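Local coordinates for protein glycerol-3-phosphate dehydrogenase [NAD(P)+] (Coxiella burnetii, PDB 3K96) that probably catalyses the NAD(P)H-dependent reduction of dihydroxyacetone phosphate to sn-glycerol 3-phosphate, the precursor for phospholipid synthesis, at residues Pro108-His113 and Gly302-Gly307; Lys134-Gly139 and Cys212-Asn217. All coordinates share one frame; numbering follows the deposited sequence. Where two conformers were deposited one is given.

Contact 1 of 2, residues Pro108-His113 and Gly302-Gly307; sequences PSFAFH and GQAIEG
Pro108 meets Glu306 at the end of the glutamate side chain. Its CA lies 3.4 Å from Glu306 OE2, and its ring carbon CB packs near the same oxygen. Pro108 CB also sits over one face of the Phe110 ring, toward the rim. Ser109 makes the polar link. Its backbone N donates to Glu306 OE2 at 2.7 Å, with a nearly straight N-H...O angle of 168°. The amide meets the anti side of the carboxylate and stands 29° out of its plane. Ser109 OG lies between its own N and carbonyl carbon (chi1 55°), which brings it within 3.2 Å of Glu306 OE2. Phe110 then reaches across to the loop 302-307. Its CE2 touches Glu306 CG and Ile305 O, while its CZ packs on Ala304 CB at 3.8 Å. The ring is almost perpendicular to the carboxylate. Glu306 is predicted to bind NADPH, and Pro108 lies near, without touching, what is probably the glycine-rich turn of a Rossmann-type fold. Segment 108-113 is in the N-terminal part and 302-307 in the C-terminal part, so the contact joins the two beside the probable cofactor site. The Ser109 N bond holds OE2 and probably limits the rotation of the Glu306 carboxylate.

Contact 2 of 2, residues Lys134-Gly139 and Cys212-Asn217; sequences KGLAKG and CGSVKN
Lys134 CG is anti to its carbonyl carbon (chi1 -58°), and the extended chain beyond runs past Gly213 to the end of Lys216. Lys216 starts differently, with CG between its N and carbonyl carbon, and bends at chi2 (136°). The two lysine chains therefore meet at their outer ends, where Lys134 CD touches Lys216 CE at 3.8 Å. Their NZ atoms are 4.3 Å apart. A water accepts from both, at 3.0 Å from Lys134 NZ and 2.6 Å from Lys216 NZ. Asp269 forms a salt bridge with Lys134 NZ, and Thr273 takes a hydrogen bond from Lys216 NZ. Lys216 is the predicted proton acceptor, and Lys134, Lys216 and Asp269 are all predicted to bind sn-glycerol 3-phosphate. The predicted site lies between the Rossmann-type N-terminal part and the helical C-terminal part, as in this family. Nearer the main chain the backbones come close. Lys134 CB rests 3.6 Å from Gly213 O. Gly135 CA packs on Ser214 CB at 3.6 Å, and Leu136 CG leans on that same CB more loosely. Ser214 OG turns back to Leu211 O in its own helix. A second water accepts from Leu136 N at 2.8 Å and donates to Ser214 O.

How the contacts relate
From the N terminus the chain reaches 108-113 first, at the start of helix 109-119. It then passes strand 128-131 and enters the loop 134-139. Contact 2 closes the shorter loop, when helix 206-228 brings 212-217 back against 134-139. The chain continues through several C-terminal helices to 302-307, where contact 1 closes a longer loop that encloses the one of contact 2. The two do not cross. Both tie the N-terminal nucleotide-binding domain to the helical C-terminal domain. Their centres are about 10 Å apart, and they touch: Ser109 CB lies 3.9 Å from Gly135 CA and 3.5 Å from Lys134 O.

Contact 1 of 2, residues Pro108-His113 and Gly302-Gly307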
loop_
_atom_site.group_PDB
_atom_site.type_symbol
_atom_site.label_atom_id
_atom_site.label_comp_id
_atom_site.label_asym_id
_atom_site.label_seq_id
_atom_site.Cartn_x
_atom_site.Cartn_y
_atom_site.Cartn_z
ATOM N N PRO A 108 3.327 -21.901 -11.952
ATOM C CA PRO A 108 3.938 -21.470 -10.706
ATOM C C PRO A 108 5.473 -21.450 -10.791
ATOM O O PRO A 108 6.068 -22.168 -11.602
ATOM C CB PRO A 108 3.472 -22.531 -9.700
ATOM C CG PRO A 108 2.207 -23.042 -10.254
ATOM C CD PRO A 108 2.448 -23.062 -11.761
ATOM N N SER A 109 6.111 -20.651 -9.942
ATOM C CA SER A 109 7.560 -20.548 -9.955
ATOM C C SER A 109 8.261 -21.892 -9.727
ATOM O O SER A 109 9.327 -22.151 -10.307
ATOM C CB SER A 109 8.026 -19.495 -8.941
ATOM O OG SER A 109 7.533 -19.767 -7.652
ATOM N N PHE A 110 7.650 -22.765 -8.931
ATOM C CA PHE A 110 8.234 -24.064 -8.667
ATOM C C PHE A 110 8.118 -25.012 -9.852
ATOM O O PHE A 110 8.685 -26.079 -9.808
ATOM C CB PHE A 110 7.656 -24.719 -7.382
ATOM C CG PHE A 110 6.138 -24.780 -7.331
ATOM C CD1 PHE A 110 5.431 -25.763 -8.031
ATOM C CD2 PHE A 110 5.419 -23.880 -6.545
ATOM C CE1 PHE A 110 4.029 -25.834 -7.955
ATOM C CE2 PHE A 110 4.038 -23.945 -6.462
ATOM C CZ PHE A 110 3.332 -24.918 -7.187
ATOM N N ALA A 111 7.370 -24.642 -10.891
ATOM C CA ALA A 111 7.281 -25.482 -12.097
ATOM C C ALA A 111 7.960 -24.842 -13.321
ATOM O O ALA A 111 8.039 -25.449 -14.392
ATOM C CB ALA A 111 5.826 -25.780 -12.417
ATOM N N PHE A 112 8.477 -23.633 -13.163
ATOM C CA PHE A 112 9.073 -22.904 -14.284
ATOM C C PHE A 112 10.231 -23.674 -14.897
ATOM O O PHE A 112 10.271 -23.885 -16.130
ATOM C CB PHE A 112 9.520 -21.513 -13.809
ATOM C CG PHE A 112 9.772 -20.537 -14.921
ATOM C CD1 PHE A 112 8.729 -19.791 -15.445
ATOM C CD2 PHE A 112 11.054 -20.348 -15.426
ATOM C CE1 PHE A 112 8.938 -18.873 -16.453
ATOM C CE2 PHE A 112 11.274 -19.439 -16.439
ATOM C CZ PHE A 112 10.209 -18.690 -16.955
ATOM N N HIS A 113 11.177 -24.087 -14.059
ATOM C CA HIS A 113 12.317 -24.865 -14.541
ATOM C C HIS A 113 11.868 -26.053 -15.410
ATOM O O HIS A 113 12.351 -26.235 -16.527
ATOM C CB HIS A 113 13.140 -25.382 -13.371
ATOM C CG HIS A 113 14.253 -26.297 -13.774
ATOM N ND1 HIS A 113 14.125 -27.669 -13.768
ATOM C CD2 HIS A 113 15.509 -26.036 -14.204
ATOM C CE1 HIS A 113 15.262 -28.216 -14.170
ATOM N NE2 HIS A 113 16.114 -27.247 -14.446
ATOM N N GLY A 302 -5.865 -26.529 -0.069
ATOM C CA GLY A 302 -5.987 -27.509 -1.153
ATOM C C GLY A 302 -4.908 -27.315 -2.195
ATOM O O GLY A 302 -3.860 -27.941 -2.135
ATOM N N GLN A 303 -5.140 -26.416 -3.130
ATOM C CA GLN A 303 -4.150 -26.183 -4.189
ATOM C C GLN A 303 -2.862 -25.545 -3.663
ATOM O O GLN A 303 -2.876 -24.708 -2.765
ATOM C CB GLN A 303 -4.736 -25.354 -5.333
ATOM C CG GLN A 303 -4.991 -23.900 -5.020
ATOM C CD GLN A 303 -5.488 -23.118 -6.244
ATOM O OE1 GLN A 303 -5.513 -21.879 -6.247
ATOM N NE2 GLN A 303 -5.870 -23.840 -7.287
ATOM N N ALA A 304 -1.752 -25.991 -4.237
ATOM C CA ALA A 304 -0.413 -25.528 -3.905
ATOM C C ALA A 304 -0.315 -24.015 -3.907
ATOM O O ALA A 304 -0.926 -23.351 -4.751
ATOM C CB ALA A 304 0.575 -26.088 -4.923
ATOM N N ILE A 305 0.431 -23.470 -2.954
ATOM C CA ILE A 305 0.669 -22.033 -2.933
ATOM C C ILE A 305 2.149 -21.814 -3.217
ATOM O O ILE A 305 2.948 -22.730 -3.117
ATOM C CB ILE A 305 0.223 -21.314 -1.631
ATOM C CG1 ILE A 305 1.021 -21.779 -0.417
ATOM C CG2 ILE A 305 -1.276 -21.478 -1.405
ATOM C CD1 ILE A 305 0.701 -20.932 0.830
ATOM N N GLU A 306 2.515 -20.604 -3.585
ATOM C CA GLU A 306 3.899 -20.346 -3.949
ATOM C C GLU A 306 4.727 -19.674 -2.902
ATOM O O GLU A 306 5.938 -19.730 -2.971
ATOM C CB GLU A 306 3.952 -19.467 -5.182
ATOM C CG GLU A 306 3.855 -20.175 -6.474
ATOM C CD GLU A 306 3.663 -19.177 -7.582
ATOM O OE1 GLU A 306 2.594 -18.535 -7.561
ATOM O OE2 GLU A 306 4.557 -19.029 -8.450
ATOM N N GLY A 307 4.086 -19.052 -1.921
ATOM C CA GLY A 307 4.811 -18.282 -0.916
ATOM C C GLY A 307 5.896 -18.999 -0.153
ATOM O O GLY A 307 6.936 -18.403 0.140
#

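Contact 2 of 2, residues Lys134-Gly139 and Cys212-Asn217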
loop_
_atom_site.group_PDB
_atom_site.type_symbol
_atom_site.label_atom_id
_atom_site.label_comp_id
_atom_site.label_asym_id
_atom_site.label_seq_id
_atom_site.Cartn_x
_atom_site.Cartn_y
_atom_site.Cartn_z
ATOM N N LYS A 134 5.765 -15.370 -11.211
ATOM C CA LYS A 134 6.450 -14.505 -10.225
ATOM C C LYS A 134 7.151 -15.408 -9.211
ATOM O O LYS A 134 6.564 -16.346 -8.705
ATOM C CB LYS A 134 5.441 -13.607 -9.486
ATOM C CG LYS A 134 4.613 -12.712 -10.404
ATOM C CD LYS A 134 3.539 -11.934 -9.635
ATOM C CE LYS A 134 2.663 -11.141 -10.580
ATOM N NZ LYS A 134 1.535 -10.452 -9.927
ATOM N N GLY A 135 8.407 -15.133 -8.949
ATOM C CA GLY A 135 9.194 -15.918 -8.033
ATOM C C GLY A 135 10.454 -16.456 -8.695
ATOM O O GLY A 135 10.530 -16.586 -9.915
ATOM N N LEU A 136 11.437 -16.799 -7.885
ATOM C CA LEU A 136 12.663 -17.363 -8.398
ATOM C C LEU A 136 12.448 -18.828 -8.766
ATOM O O LEU A 136 11.596 -19.498 -8.187
ATOM C CB LEU A 136 13.759 -17.249 -7.350
ATOM C CG LEU A 136 14.152 -15.835 -6.966
ATOM C CD1 LEU A 136 15.181 -15.866 -5.803
ATOM C CD2 LEU A 136 14.716 -15.091 -8.199
ATOM N N ALA A 137 13.199 -19.326 -9.733
ATOM C CA ALA A 137 13.084 -20.728 -10.124
ATOM C C ALA A 137 14.049 -21.574 -9.308
ATOM O O ALA A 137 14.863 -21.059 -8.539
ATOM C CB ALA A 137 13.378 -20.914 -11.646
ATOM N N LYS A 138 13.951 -22.880 -9.492
ATOM C CA LYS A 138 14.818 -23.857 -8.836
ATOM C C LYS A 138 16.275 -23.389 -8.853
ATOM O O LYS A 138 16.796 -23.010 -9.896
ATOM C CB LYS A 138 14.683 -25.194 -9.564
ATOM C CG LYS A 138 15.500 -26.363 -8.987
ATOM C CD LYS A 138 15.179 -27.672 -9.753
ATOM C CE LYS A 138 15.982 -28.857 -9.215
ATOM N NZ LYS A 138 15.767 -29.053 -7.748
ATOM N N GLY A 139 16.921 -23.401 -7.687
ATOM C CA GLY A 139 18.302 -22.942 -7.570
ATOM C C GLY A 139 18.411 -21.438 -7.317
ATOM O O GLY A 139 19.488 -20.841 -7.466
ATOM N N CYS A 212 10.857 -7.795 -7.557
ATOM C CA CYS A 212 9.711 -7.305 -6.785
ATOM C C CYS A 212 8.682 -8.401 -6.693
ATOM O O CYS A 212 8.128 -8.671 -5.625
ATOM C CB CYS A 212 9.081 -6.074 -7.446
ATOM S SG CYS A 212 9.980 -4.577 -7.166
ATOM N N GLY A 213 8.406 -9.028 -7.837
ATOM C CA GLY A 213 7.438 -10.100 -7.882
ATOM C C GLY A 213 7.873 -11.323 -7.101
ATOM O O GLY A 213 7.046 -12.089 -6.649
ATOM N N SER A 214 9.166 -11.523 -6.922
ATOM C CA SER A 214 9.608 -12.733 -6.237
ATOM C C SER A 214 9.568 -12.575 -4.707
ATOM O O SER A 214 9.770 -13.540 -3.984
ATOM C CB SER A 214 11.026 -13.109 -6.686
ATOM O OG SER A 214 11.989 -12.213 -6.131
ATOM N N VAL A 215 9.312 -11.364 -4.235
ATOM C CA VAL A 215 9.257 -11.099 -2.798
ATOM C C VAL A 215 7.847 -10.795 -2.257
ATOM O O VAL A 215 7.579 -11.028 -1.096
ATOM C CB VAL A 215 10.167 -9.929 -2.457
ATOM C CG1 VAL A 215 10.091 -9.587 -0.966
ATOM C CG2 VAL A 215 11.604 -10.268 -2.839
ATOM N N LYS A 216 6.930 -10.324 -3.101
ATOM C CA LYS A 216 5.629 -9.893 -2.599
ATOM C C LYS A 216 4.816 -10.950 -1.847
ATOM O O LYS A 216 4.138 -10.610 -0.887
ATOM C CB LYS A 216 4.758 -9.327 -3.701
ATOM C CG LYS A 216 4.413 -10.341 -4.754
ATOM C CD LYS A 216 2.992 -10.228 -5.086
ATOM C CE LYS A 216 2.551 -11.346 -5.991
ATOM N NZ LYS A 216 1.072 -11.498 -5.805
ATOM N N ASN A 217 4.870 -12.213 -2.276
ATOM C CA ASN A 217 4.106 -13.265 -1.607
ATOM C C ASN A 217 4.668 -13.650 -0.252
ATOM O O ASN A 217 3.949 -14.149 0.591
ATOM C CB ASN A 217 3.999 -14.504 -2.465
ATOM C CG ASN A 217 3.060 -14.321 -3.631
ATOM O OD1 ASN A 217 2.116 -13.518 -3.587
ATOM N ND2 ASN A 217 3.287 -15.095 -4.672
HETATM O O HOH W 1 0.395 -12.544 -8.143
HETATM O O HOH W 2 10.915 -16.025 -5.229
#